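Choline binding protein PCPA (Streptococcus pneumoniae, PDB 4CP6) is a pneumococcal vaccine antigen of the choline-binding family, probably held on the bacterial surface and presenting a leucine-rich repeat region to its surroundings. Local coordinates at residues K234-L239 with K252-T257; L276-E281 with L299-E304; L320-N325 with L343-N348. All coordinates share one frame; numbering follows the deposited sequence.

Interaction 1 of 3, residues K234-L239 with K252-T257; sequences KDKTQL and KTPKET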
ATOM      1  N   LYS A 234      -0.180 -13.185  13.227  1.00 11.42           N
ATOM      2  CA  LYS A 234      -0.829 -13.956  14.282  1.00 11.94           C
ATOM      3  C   LYS A 234      -0.112 -13.836  15.649  1.00 15.63           C
ATOM      4  O   LYS A 234      -0.772 -13.699  16.690  1.00 17.22           O
ATOM      5  CB  LYS A 234      -0.909 -15.418  13.820  1.00 12.94           C
ATOM      6  CG  LYS A 234      -1.619 -16.343  14.793  1.00 16.65           C
ATOM      7  CD  LYS A 234      -3.099 -16.244  14.683  1.00 27.57           C
ATOM      8  CE  LYS A 234      -3.743 -17.312  15.530  1.00 39.69           C
ATOM      9  NZ  LYS A 234      -5.215 -17.245  15.435  1.00 56.19           N
ATOM     10  N   ASP A 235       1.225 -13.819  15.627  1.00 13.52           N
ATOM     11  CA  ASP A 235       2.022 -13.715  16.864  1.00 15.09           C
ATOM     12  C   ASP A 235       2.150 -12.274  17.419  1.00 17.84           C
ATOM     13  O   ASP A 235       2.784 -12.080  18.466  1.00 17.53           O
ATOM     14  CB  ASP A 235       3.399 -14.365  16.663  1.00 17.08           C
ATOM     15  CG  ASP A 235       4.320 -13.694  15.636  1.00 20.66           C
ATOM     16  OD1 ASP A 235       4.035 -12.542  15.228  1.00 17.47           O
ATOM     17  OD2 ASP A 235       5.313 -14.323  15.229  1.00 22.39           O
ATOM     18  N   LYS A 236       1.523 -11.280  16.738  1.00 14.82           N
ATOM     19  CA  LYS A 236       1.493  -9.864  17.142  1.00 14.77           C
ATOM     20  C   LYS A 236       2.875  -9.213  17.135  1.00 15.40           C
ATOM     21  O   LYS A 236       2.993  -8.074  17.606  1.00 15.96           O
ATOM     22  CB  LYS A 236       0.760  -9.665  18.484  1.00 18.43           C
ATOM     23  CG  LYS A 236      -0.745  -9.988  18.377  1.00 30.22           C
ATOM     24  CD  LYS A 236      -1.404 -10.275  19.744  1.00 43.31           C
ATOM     25  CE  LYS A 236      -1.593  -9.070  20.648  1.00 48.58           C
ATOM     26  NZ  LYS A 236      -2.640  -8.145  20.146  1.00 52.63           N
ATOM     27  N   THR A 237       3.892  -9.861  16.519  1.00 12.12           N
ATOM     28  CA  THR A 237       5.203  -9.223  16.405  1.00 12.39           C
ATOM     29  C   THR A 237       5.216  -8.139  15.336  1.00 13.68           C
ATOM     30  O   THR A 237       6.065  -7.244  15.394  1.00 13.24           O
ATOM     31  CB  THR A 237       6.312 -10.227  16.149  1.00 14.10           C
ATOM     32  OG1 THR A 237       6.133 -10.873  14.874  1.00 15.98           O
ATOM     33  CG2 THR A 237       6.446 -11.229  17.294  1.00 13.84           C
ATOM     34  N   GLN A 238       4.306  -8.230  14.347  1.00 11.74           N
ATOM     35  CA  GLN A 238       4.256  -7.242  13.263  1.00 10.88           C
ATOM     36  C   GLN A 238       2.927  -6.561  13.293  1.00 11.79           C
ATOM     37  O   GLN A 238       1.897  -7.237  13.154  1.00 11.45           O
ATOM     38  CB  GLN A 238       4.482  -7.911  11.877  1.00 11.79           C
ATOM     39  CG  GLN A 238       5.763  -8.760  11.791  1.00 18.27           C
ATOM     40  CD  GLN A 238       5.909  -9.534  10.513  1.00 48.07           C
ATOM     41  OE1 GLN A 238       5.745 -10.760  10.479  1.00 44.07           O
ATOM     42  NE2 GLN A 238       6.313  -8.845   9.458  1.00 49.50           N
ATOM     43  N   LEU A 239       2.907  -5.226  13.453  1.00 10.96           N
ATOM     44  CA  LEU A 239       1.687  -4.462  13.295  1.00  9.94           C
ATOM     45  C   LEU A 239       1.713  -4.100  11.808  1.00 11.35           C
ATOM     46  O   LEU A 239       2.562  -3.315  11.357  1.00 11.15           O
ATOM     47  CB  LEU A 239       1.639  -3.233  14.226  1.00  9.86           C
ATOM     48  CG  LEU A 239       0.294  -2.538  14.294  1.00 12.26           C
ATOM     49  CD1 LEU A 239       0.224  -1.639  15.556  1.00 13.08           C
ATOM     50  CD2 LEU A 239      -0.022  -1.721  13.000  1.00 13.36           C
ATOM     51  N   LYS A 252      -2.310   2.143  22.165  1.00 13.60           N
ATOM     52  CA  LYS A 252      -1.103   1.569  22.687  1.00 13.12           C
ATOM     53  C   LYS A 252      -0.819   0.281  21.913  1.00 15.50           C
ATOM     54  O   LYS A 252      -1.673  -0.597  21.870  1.00 15.89           O
ATOM     55  CB  LYS A 252      -1.233   1.226  24.188  1.00 16.40           C
ATOM     56  CG  LYS A 252      -1.491   2.445  25.063  1.00 18.01           C
ATOM     57  CD  LYS A 252      -1.602   2.061  26.543  1.00 28.89           C
ATOM     58  CE  LYS A 252      -2.278   3.158  27.325  1.00 44.69           C
ATOM     59  NZ  LYS A 252      -3.412   2.621  28.123  1.00 57.89           N
ATOM     60  N   THR A 253       0.364   0.156  21.298  1.00 12.97           N
ATOM     61  CA  THR A 253       0.694  -1.097  20.620  1.00 12.26           C
ATOM     62  C   THR A 253       0.858  -2.192  21.687  1.00 15.42           C
ATOM     63  O   THR A 253       1.321  -1.945  22.816  1.00 14.27           O
ATOM     64  CB  THR A 253       1.950  -0.945  19.765  1.00 13.64           C
ATOM     65  OG1 THR A 253       3.035  -0.465  20.592  1.00 13.27           O
ATOM     66  CG2 THR A 253       1.731  -0.038  18.588  1.00 13.45           C
ATOM     67  N   PRO A 254       0.523  -3.444  21.326  1.00 13.65           N
ATOM     68  CA  PRO A 254       0.672  -4.541  22.303  1.00 13.92           C
ATOM     69  C   PRO A 254       2.117  -4.828  22.645  1.00 16.35           C
ATOM     70  O   PRO A 254       3.034  -4.501  21.888  1.00 15.22           O
ATOM     71  CB  PRO A 254       0.011  -5.742  21.606  1.00 14.67           C
ATOM     72  CG  PRO A 254      -0.036  -5.397  20.155  1.00 16.90           C
ATOM     73  CD  PRO A 254      -0.061  -3.890  20.045  1.00 14.24           C
ATOM     74  N   LYS A 255       2.344  -5.427  23.832  1.00 15.67           N
ATOM     75  CA  LYS A 255       3.686  -5.689  24.321  1.00 15.20           C
ATOM     76  C   LYS A 255       4.552  -6.570  23.404  1.00 16.17           C
ATOM     77  O   LYS A 255       5.774  -6.479  23.460  1.00 16.04           O
ATOM     78  CB  LYS A 255       3.642  -6.277  25.749  1.00 18.73           C
ATOM     79  CG  LYS A 255       2.967  -7.650  25.850  1.00 27.03           C
ATOM     80  CD  LYS A 255       3.180  -8.250  27.242  1.00 37.17           C
ATOM     81  CE  LYS A 255       2.646  -9.654  27.333  1.00 52.53           C
ATOM     82  NZ  LYS A 255       2.860 -10.224  28.692  1.00 67.38           N
ATOM     83  N   GLU A 256       3.915  -7.405  22.553  1.00 14.80           N
ATOM     84  CA  GLU A 256       4.622  -8.320  21.657  1.00 14.31           C
ATOM     85  C   GLU A 256       5.164  -7.640  20.415  1.00 14.30           C
ATOM     86  O   GLU A 256       5.960  -8.247  19.736  1.00 15.04           O
ATOM     87  CB  GLU A 256       3.659  -9.418  21.159  1.00 15.40           C
ATOM     88  CG  GLU A 256       3.127 -10.355  22.245  1.00 21.89           C
ATOM     89  CD  GLU A 256       1.863  -9.900  22.955  1.00 37.98           C
ATOM     90  OE1 GLU A 256       1.283  -8.862  22.558  1.00 25.48           O
ATOM     91  OE2 GLU A 256       1.435 -10.606  23.899  1.00 29.68           O
ATOM     92  N   THR A 257       4.708  -6.406  20.101  1.00 12.91           N
ATOM     93  CA  THR A 257       5.116  -5.768  18.848  1.00 12.64           C
ATOM     94  C   THR A 257       6.613  -5.588  18.731  1.00 14.37           C
ATOM     95  O   THR A 257       7.236  -5.037  19.648  1.00 13.24           O
ATOM     96  CB  THR A 257       4.387  -4.446  18.637  1.00 14.44           C
ATOM     97  OG1 THR A 257       3.045  -4.498  19.116  1.00 15.20           O
ATOM     98  CG2 THR A 257       4.406  -3.997  17.191  1.00 12.41           C
TER

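Interaction 2 of 3, residues L276-E281 with L299-E304; sequences LNEGLE and LPNSLE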
ATOM      1  N   LEU A 276       4.133   3.566  21.886  1.00 12.55           N
ATOM      2  CA  LEU A 276       4.794   2.349  21.414  1.00 12.68           C
ATOM      3  C   LEU A 276       5.343   1.612  22.608  1.00 15.48           C
ATOM      4  O   LEU A 276       5.576   2.198  23.686  1.00 15.81           O
ATOM      5  CB  LEU A 276       5.861   2.628  20.361  1.00 12.92           C
ATOM      6  CG  LEU A 276       5.353   3.403  19.139  1.00 15.04           C
ATOM      7  CD1 LEU A 276       6.454   3.635  18.152  1.00 14.64           C
ATOM      8  CD2 LEU A 276       4.220   2.676  18.434  1.00 14.83           C
ATOM      9  N   ASN A 277       5.490   0.302  22.452  1.00 12.11           N
ATOM     10  CA  ASN A 277       5.883  -0.537  23.570  1.00 11.31           C
ATOM     11  C   ASN A 277       7.376  -0.844  23.625  1.00 13.53           C
ATOM     12  O   ASN A 277       8.029  -0.997  22.586  1.00 12.40           O
ATOM     13  CB  ASN A 277       5.182  -1.890  23.413  1.00 12.61           C
ATOM     14  CG  ASN A 277       5.480  -2.550  22.073  1.00 14.73           C
ATOM     15  OD1 ASN A 277       5.066  -2.077  21.009  1.00 13.53           O
ATOM     16  ND2 ASN A 277       6.293  -3.592  22.043  1.00 12.25           N
ATOM     17  N   GLU A 278       7.920  -1.050  24.852  1.00 12.32           N
ATOM     18  CA  GLU A 278       9.257  -1.588  24.945  1.00 11.97           C
ATOM     19  C   GLU A 278       9.238  -2.962  24.271  1.00 13.93           C
ATOM     20  O   GLU A 278       8.285  -3.743  24.468  1.00 13.32           O
ATOM     21  CB  GLU A 278       9.695  -1.759  26.403  1.00 13.77           C
ATOM     22  CG  GLU A 278      10.201  -0.474  27.011  1.00 17.28           C
ATOM     23  CD  GLU A 278      11.201   0.312  26.180  1.00 13.62           C
ATOM     24  OE1 GLU A 278      12.121  -0.298  25.586  1.00 15.33           O
ATOM     25  OE2 GLU A 278      11.064   1.554  26.176  1.00 13.43           O
ATOM     26  N   GLY A 279      10.272  -3.231  23.493  1.00 13.47           N
ATOM     27  CA  GLY A 279      10.411  -4.450  22.713  1.00 13.60           C
ATOM     28  C   GLY A 279      10.303  -4.126  21.226  1.00 14.95           C
ATOM     29  O   GLY A 279      10.812  -4.876  20.394  1.00 15.27           O
ATOM     30  N   LEU A 280       9.641  -2.999  20.888  1.00 12.24           N
ATOM     31  CA  LEU A 280       9.539  -2.568  19.481  1.00 10.78           C
ATOM     32  C   LEU A 280      10.928  -2.134  19.025  1.00 13.43           C
ATOM     33  O   LEU A 280      11.605  -1.340  19.690  1.00 12.55           O
ATOM     34  CB  LEU A 280       8.523  -1.447  19.345  1.00 12.00           C
ATOM     35  CG  LEU A 280       8.079  -1.161  17.919  1.00 16.39           C
ATOM     36  CD1 LEU A 280       6.600  -0.922  17.873  1.00 19.21           C
ATOM     37  CD2 LEU A 280       8.806   0.008  17.368  1.00 19.80           C
ATOM     38  N   GLU A 281      11.376  -2.688  17.899  1.00 11.25           N
ATOM     39  CA  GLU A 281      12.712  -2.427  17.376  1.00 11.36           C
ATOM     40  C   GLU A 281      12.754  -1.580  16.115  1.00 11.44           C
ATOM     41  O   GLU A 281      13.769  -0.932  15.871  1.00 11.39           O
ATOM     42  CB  GLU A 281      13.426  -3.742  17.024  1.00 13.85           C
ATOM     43  CG  GLU A 281      13.574  -4.702  18.198  1.00 21.92           C
ATOM     44  CD  GLU A 281      13.971  -6.121  17.823  1.00 40.27           C
ATOM     45  OE1 GLU A 281      13.944  -6.471  16.619  1.00 34.62           O
ATOM     46  OE2 GLU A 281      14.289  -6.895  18.752  1.00 33.45           O
ATOM     47  N   LEU A 299       8.366   6.843  21.925  1.00 11.33           N
ATOM     48  CA  LEU A 299       9.305   5.938  21.260  1.00 11.53           C
ATOM     49  C   LEU A 299      10.121   5.221  22.320  1.00 13.11           C
ATOM     50  O   LEU A 299      10.647   5.860  23.233  1.00 12.95           O
ATOM     51  CB  LEU A 299      10.238   6.734  20.346  1.00 12.28           C
ATOM     52  CG  LEU A 299       9.526   7.559  19.243  1.00 14.02           C
ATOM     53  CD1 LEU A 299      10.553   8.384  18.463  1.00 14.83           C
ATOM     54  CD2 LEU A 299       8.727   6.652  18.302  1.00 13.49           C
ATOM     55  N   PRO A 300      10.256   3.892  22.194  1.00 11.05           N
ATOM     56  CA  PRO A 300      10.862   3.102  23.277  1.00 10.10           C
ATOM     57  C   PRO A 300      12.379   2.991  23.281  1.00 12.03           C
ATOM     58  O   PRO A 300      13.029   3.209  22.265  1.00 12.07           O
ATOM     59  CB  PRO A 300      10.223   1.719  23.080  1.00 11.53           C
ATOM     60  CG  PRO A 300      10.065   1.635  21.558  1.00 12.57           C
ATOM     61  CD  PRO A 300       9.631   3.023  21.175  1.00 11.08           C
ATOM     62  N   ASN A 301      12.955   2.645  24.459  1.00 11.56           N
ATOM     63  CA  ASN A 301      14.388   2.434  24.591  1.00 11.91           C
ATOM     64  C   ASN A 301      14.909   1.372  23.630  1.00 11.62           C
ATOM     65  O   ASN A 301      16.041   1.460  23.199  1.00 13.39           O
ATOM     66  CB  ASN A 301      14.714   2.007  26.037  1.00 12.02           C
ATOM     67  CG  ASN A 301      14.378   3.092  27.034  1.00 18.20           C
ATOM     68  OD1 ASN A 301      13.693   2.874  28.068  1.00 18.78           O
ATOM     69  ND2 ASN A 301      14.840   4.288  26.746  1.00 13.64           N
ATOM     70  N   SER A 302      14.064   0.368  23.294  1.00 10.87           N
ATOM     71  CA  SER A 302      14.448  -0.715  22.393  1.00 11.15           C
ATOM     72  C   SER A 302      14.510  -0.310  20.918  1.00 13.22           C
ATOM     73  O   SER A 302      14.988  -1.115  20.107  1.00 14.49           O
ATOM     74  CB  SER A 302      13.461  -1.870  22.540  1.00 13.69           C
ATOM     75  OG  SER A 302      12.140  -1.389  22.369  1.00 13.27           O
ATOM     76  N   LEU A 303      14.034   0.902  20.558  1.00 10.45           N
ATOM     77  CA  LEU A 303      13.982   1.266  19.133  1.00 10.57           C
ATOM     78  C   LEU A 303      15.359   1.346  18.498  1.00 14.32           C
ATOM     79  O   LEU A 303      16.199   2.136  18.913  1.00 13.58           O
ATOM     80  CB  LEU A 303      13.236   2.591  18.999  1.00 10.19           C
ATOM     81  CG  LEU A 303      12.988   3.102  17.559  1.00 11.48           C
ATOM     82  CD1 LEU A 303      12.084   2.145  16.778  1.00 12.38           C
ATOM     83  CD2 LEU A 303      12.325   4.461  17.643  1.00 12.80           C
ATOM     84  N   GLU A 304      15.565   0.548  17.420  1.00 11.78           N
ATOM     85  CA  GLU A 304      16.842   0.504  16.736  1.00 11.98           C
ATOM     86  C   GLU A 304      16.833   1.196  15.375  1.00 12.68           C
ATOM     87  O   GLU A 304      17.889   1.664  14.930  1.00 11.78           O
ATOM     88  CB  GLU A 304      17.200  -0.965  16.439  1.00 14.86           C
ATOM     89  CG  GLU A 304      17.360  -1.881  17.646  1.00 24.75           C
ATOM     90  CD  GLU A 304      17.509  -3.356  17.298  1.00 47.76           C
ATOM     91  OE1 GLU A 304      17.662  -3.686  16.096  1.00 37.49           O
ATOM     92  OE2 GLU A 304      17.432  -4.188  18.230  1.00 42.36           O
TER

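Interaction 3 of 3, residues L320-N325 with L343-N348; sequences LILPDN and LTIGNN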
ATOM      1  N   LEU A 320       9.206  15.456  19.355  1.00 13.33           N
ATOM      2  CA  LEU A 320       9.729  14.127  19.097  1.00 13.25           C
ATOM      3  C   LEU A 320      10.918  13.932  19.978  1.00 12.87           C
ATOM      4  O   LEU A 320      11.825  14.779  19.987  1.00 12.38           O
ATOM      5  CB  LEU A 320      10.167  13.926  17.638  1.00 13.60           C
ATOM      6  CG  LEU A 320       9.171  13.355  16.674  1.00 19.40           C
ATOM      7  CD1 LEU A 320       9.693  13.428  15.245  1.00 19.94           C
ATOM      8  CD2 LEU A 320       8.801  11.909  17.056  1.00 21.38           C
ATOM      9  N   ILE A 321      10.925  12.836  20.729  1.00 11.66           N
ATOM     10  CA  ILE A 321      12.051  12.452  21.530  1.00 12.61           C
ATOM     11  C   ILE A 321      12.620  11.170  20.939  1.00 15.12           C
ATOM     12  O   ILE A 321      12.023  10.098  21.110  1.00 16.12           O
ATOM     13  CB  ILE A 321      11.671  12.290  23.009  1.00 15.70           C
ATOM     14  CG1 ILE A 321      11.091  13.623  23.553  1.00 16.42           C
ATOM     15  CG2 ILE A 321      12.882  11.790  23.815  1.00 17.74           C
ATOM     16  CD1 ILE A 321      10.347  13.466  24.885  1.00 25.62           C
ATOM     17  N   LEU A 322      13.738  11.266  20.229  1.00 12.81           N
ATOM     18  CA  LEU A 322      14.381  10.083  19.655  1.00 11.43           C
ATOM     19  C   LEU A 322      15.129   9.374  20.788  1.00 14.83           C
ATOM     20  O   LEU A 322      15.915   9.995  21.516  1.00 15.15           O
ATOM     21  CB  LEU A 322      15.335  10.456  18.522  1.00 12.22           C
ATOM     22  CG  LEU A 322      14.709  11.215  17.335  1.00 13.54           C
ATOM     23  CD1 LEU A 322      15.796  11.648  16.345  1.00 14.09           C
ATOM     24  CD2 LEU A 322      13.614  10.368  16.631  1.00 13.88           C
ATOM     25  N   PRO A 323      14.830   8.092  20.991  1.00 11.06           N
ATOM     26  CA  PRO A 323      15.397   7.383  22.141  1.00 10.81           C
ATOM     27  C   PRO A 323      16.876   7.153  22.038  1.00 13.12           C
ATOM     28  O   PRO A 323      17.511   7.384  20.996  1.00 13.76           O
ATOM     29  CB  PRO A 323      14.563   6.098  22.241  1.00 12.68           C
ATOM     30  CG  PRO A 323      14.051   5.882  20.851  1.00 14.96           C
ATOM     31  CD  PRO A 323      13.873   7.261  20.238  1.00 11.63           C
ATOM     32  N   ASP A 324      17.451   6.745  23.166  1.00 12.89           N
ATOM     33  CA  ASP A 324      18.888   6.783  23.326  1.00 13.80           C
ATOM     34  C   ASP A 324      19.723   5.873  22.464  1.00 16.29           C
ATOM     35  O   ASP A 324      20.918   6.130  22.310  1.00 15.66           O
ATOM     36  CB  ASP A 324      19.255   6.529  24.805  1.00 16.48           C
ATOM     37  CG  ASP A 324      18.727   7.590  25.770  1.00 20.66           C
ATOM     38  OD1 ASP A 324      18.567   8.763  25.352  1.00 20.51           O
ATOM     39  OD2 ASP A 324      18.453   7.246  26.952  1.00 19.37           O
ATOM     40  N   ASN A 325      19.115   4.810  21.911  1.00 14.42           N
ATOM     41  CA  ASN A 325      19.853   3.747  21.254  1.00 14.42           C
ATOM     42  C   ASN A 325      19.528   3.530  19.768  1.00 15.12           C
ATOM     43  O   ASN A 325      19.853   2.471  19.227  1.00 15.73           O
ATOM     44  CB  ASN A 325      19.600   2.439  22.052  1.00 19.16           C
ATOM     45  CG  ASN A 325      19.693   2.614  23.559  1.00 33.73           C
ATOM     46  OD1 ASN A 325      20.755   2.986  24.068  1.00 22.73           O
ATOM     47  ND2 ASN A 325      18.569   2.434  24.305  1.00 21.51           N
ATOM     48  N   LEU A 343      12.702  18.895  19.202  1.00 11.23           N
ATOM     49  CA  LEU A 343      13.259  17.589  18.866  1.00 10.54           C
ATOM     50  C   LEU A 343      14.372  17.281  19.861  1.00 11.81           C
ATOM     51  O   LEU A 343      15.238  18.146  20.095  1.00 11.44           O
ATOM     52  CB  LEU A 343      13.798  17.579  17.412  1.00 10.36           C
ATOM     53  CG  LEU A 343      14.638  16.357  17.062  1.00 12.83           C
ATOM     54  CD1 LEU A 343      13.734  15.121  16.923  1.00 13.63           C
ATOM     55  CD2 LEU A 343      15.410  16.577  15.754  1.00 12.56           C
ATOM     56  N   THR A 344      14.380  16.072  20.444  1.00 11.03           N
ATOM     57  CA  THR A 344      15.471  15.636  21.300  1.00 11.77           C
ATOM     58  C   THR A 344      16.128  14.427  20.665  1.00 13.66           C
ATOM     59  O   THR A 344      15.419  13.529  20.194  1.00 12.12           O
ATOM     60  CB  THR A 344      15.001  15.325  22.732  1.00 15.66           C
ATOM     61  OG1 THR A 344      14.513  16.545  23.300  1.00 15.41           O
ATOM     62  CG2 THR A 344      16.119  14.743  23.599  1.00 16.66           C
ATOM     63  N   ILE A 345      17.457  14.421  20.623  1.00 11.89           N
ATOM     64  CA  ILE A 345      18.222  13.339  20.033  1.00 11.52           C
ATOM     65  C   ILE A 345      18.917  12.644  21.199  1.00 15.53           C
ATOM     66  O   ILE A 345      19.766  13.244  21.869  1.00 14.59           O
ATOM     67  CB  ILE A 345      19.220  13.872  18.977  1.00 12.51           C
ATOM     68  CG1 ILE A 345      18.514  14.818  17.976  1.00 13.36           C
ATOM     69  CG2 ILE A 345      19.913  12.716  18.259  1.00 13.56           C
ATOM     70  CD1 ILE A 345      19.417  15.416  16.881  1.00 14.45           C
ATOM     71  N   GLY A 346      18.573  11.367  21.391  1.00 14.27           N
ATOM     72  CA  GLY A 346      19.026  10.539  22.507  1.00 15.66           C
ATOM     73  C   GLY A 346      20.519  10.369  22.689  1.00 16.17           C
ATOM     74  O   GLY A 346      21.326  10.655  21.803  1.00 14.78           O
ATOM     75  N   ASN A 347      20.892   9.868  23.893  1.00 15.26           N
ATOM     76  CA  ASN A 347      22.275   9.812  24.386  1.00 16.52           C
ATOM     77  C   ASN A 347      23.311   9.161  23.500  1.00 19.17           C
ATOM     78  O   ASN A 347      24.428   9.675  23.413  1.00 19.27           O
ATOM     79  CB  ASN A 347      22.351   9.130  25.776  1.00 17.98           C
ATOM     80  CG  ASN A 347      21.648   9.888  26.896  1.00 28.35           C
ATOM     81  OD1 ASN A 347      21.255  11.045  26.769  1.00 25.23           O
ATOM     82  ND2 ASN A 347      21.446   9.246  28.028  1.00 22.90           N
ATOM     83  N   ASN A 348      22.996   8.012  22.892  1.00 15.39           N
ATOM     84  CA  ASN A 348      24.028   7.297  22.172  1.00 14.84           C
ATOM     85  C   ASN A 348      23.953   7.480  20.660  1.00 16.02           C
ATOM     86  O   ASN A 348      24.565   6.710  19.930  1.00 16.76           O
ATOM     87  CB  ASN A 348      24.050   5.810  22.595  1.00 18.33           C
ATOM     88  CG  ASN A 348      24.060   5.689  24.107  1.00 39.70           C
ATOM     89  OD1 ASN A 348      24.860   6.348  24.799  1.00 29.02           O
ATOM     90  ND2 ASN A 348      23.059   5.010  24.657  1.00 30.79           N
TER
HETATM   91  O   HOH W   1      11.910  17.357  22.348  1.00 21.29           O
HETATM   92  O   HOH W   2      21.625   6.233  28.030  1.00 39.65           O
HETATM   93  O   HOH W   3      22.891   2.651  22.726  1.00 28.94           O

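Interaction 1 of 3, residues K234-L239 with K252-T257
A type I beta turn, Pro254 to Thr257, leans on the loop that leads into strand 238-241, and Lys236 makes the largest single share of the join on its side. Its CG is anti to the carbonyl carbon (chi1 -67°), and a bend at chi3 (72°) brings Lys236 CE to 3.8 Å from Pro254 CB and 3.5 Å from Glu256 OE1; a second bend, at chi4, sets NZ near CB and CG of the proline. The charged ends stop short of a salt bridge, with Lys236 NZ 4.7 Å from Glu256 OE1; the lysine also makes a cation-pi contact with Phe232. No conventional hydrogen bond joins the two segments. Instead the backbones meet through CA-H...O contacts, Thr257 CA to Lys236 O at 3.4 Å and Thr237 CA to Glu256 O at 3.6 Å. Each side is braced internally: Asp235 OD1 accepts from Thr237 N, closing an Asx turn, and from Thr237 OG1 on the same face of its carboxylate, while Pro254 O accepts from N and OG1 of Thr257. Deeper in, Leu239 CD1 meets Thr253 CG2 at 3.7 Å, the side chains crossing at about a right angle. Leu239 also touches Phe232 of the antiparallel strand 230-233 and Leu260 of the parallel strand 259-260.

Interaction 2 of 3, residues L276-E281 with L299-E304
Glu278 folds its carboxylate over the start of the turn formed by Pro300 to Leu303. The bend at chi2 (-47°) sets CD back toward that turn, and both oxygens then use their syn lone pairs on consecutive amides: Glu278 OE2 receives Asn301 N at 2.8 Å, and Glu278 OE1 receives Ser302 N at 3.1 Å. Two bonds of this kind restrict rotation of the carboxylate. The acid passes the proline in the opposite direction, with Glu278 OE2 only 3.2 Å from Pro300 CB.

Ser302 returns the grip. Its OG lies between the backbone N and the carbonyl carbon (chi1 53°), a position from which it donates to Leu280 O at 2.7 Å, coming from above the carbonyl plane, and accepts from Gly279 N at 2.9 Å. Gly279 takes the third place of a type II turn, Asn277 to Leu280. The two turns are equivalent corners of successive coils in a leucine-rich repeat solenoid, offset by 23 residues, and like residues therefore tend to fall beside like. Leu276 lies alongside Leu299, both pointing the same way, with Leu276 CD1 3.8 Å from Leu299 CD2. Leu280 and Leu303 repeat the arrangement, Leu280 CD2 standing 4.0 Å from Leu303 CD1, and the Pro300 ring packs against CB of both Leu276 and Leu280. These leucines also rest on Leu260 and Ile283 of the neighbouring short strands.

The same stacking puts two acids together. Glu281 and Glu304 both run extended beyond CG, with carboxylate planes 18° apart and Glu281 OE2 4.2 Å from Glu304 OE2, a proximity that may favour protonation of one of them. The backbone bond from Glu304 N to Glu281 O joins the same two residues.

Interaction 3 of 3, residues L320-N325 with L343-N348
Leu322 and Leu343 cross obliquely on the inner face of two parallel strands, 319-322 and 342-345, which are neighbouring rungs of the leucine-rich repeat solenoid. The short strand axes lie 4.8 Å apart and run almost in the same direction. Leu343 has CG anti to its backbone N (chi1 169°), and CD1 beyond it projects back across the gap: Leu343 CD1 is 3.8 Å from Leu320 CB and 4.0 Å from Leu322 CG. Ile345 continues this apolar face, while Met334 touches Leu320, Leu322 and Leu343 from within the coil. Ile321 and Thr344 pair on the other face. Between the strands, Thr344 N donates to Leu320 O at 2.9 Å, and Leu322 N donates to Thr344 O at 2.8 Å.

Beyond the strands the backbones stay close, Gly346 fitting against Asp324 where a CB would collide with that residue's CA and with the carbonyl oxygens of Leu322 and Pro323. Here the polar side chains take over the stacking. Asp324 and Asn347 lie side by side and point the same way, carboxylate and amide planes stacked and only 8° apart. Asp324 OD1 is also met from above its plane by Asn347 N, at 3.0 Å, and a water that accepts from Asn347 ND2 donates a weak bond to Asp324 OD2. One residue further on, Asn348 N binds Asp324 O.

Asn325 and Asn348 also lie side by side and point the same way, but their amide planes are 23° apart. Asn325 ND2 is turned to Asn301 O of the preceding coil, while its oxygen serves the following one: Asn348 ND2 donates to Asn325 OD1 at 3.1 Å, with that oxygen lying in the amide plane of Asn348.

How the interactions relate
Interactions 1, 2 and 3 come in series along the chain and illustrate how a solenoid grows by stacking. Centres of consecutive contacts are about 12 Å apart, and those of interactions 1 and 3 about 23 Å, with no direct touch between that outer pair. Neighbouring contacts do touch: Asn277 of interaction 2 bonds to Thr253 and Thr257 of interaction 1, and Leu299 and Pro300 pack against Ile321 and Pro323 of interaction 3. The strand in 234-239 begins the parallel run 238-241, 259-260, 282-283, 305-306 and 328-329; interaction 2 lies in the loops just before 282-283 and 305-306, whereas interaction 3 joins the outermost strand, 319-322, of another parallel sheet to its neighbour 342-345. Polar and apolar contacts thus link successive coils.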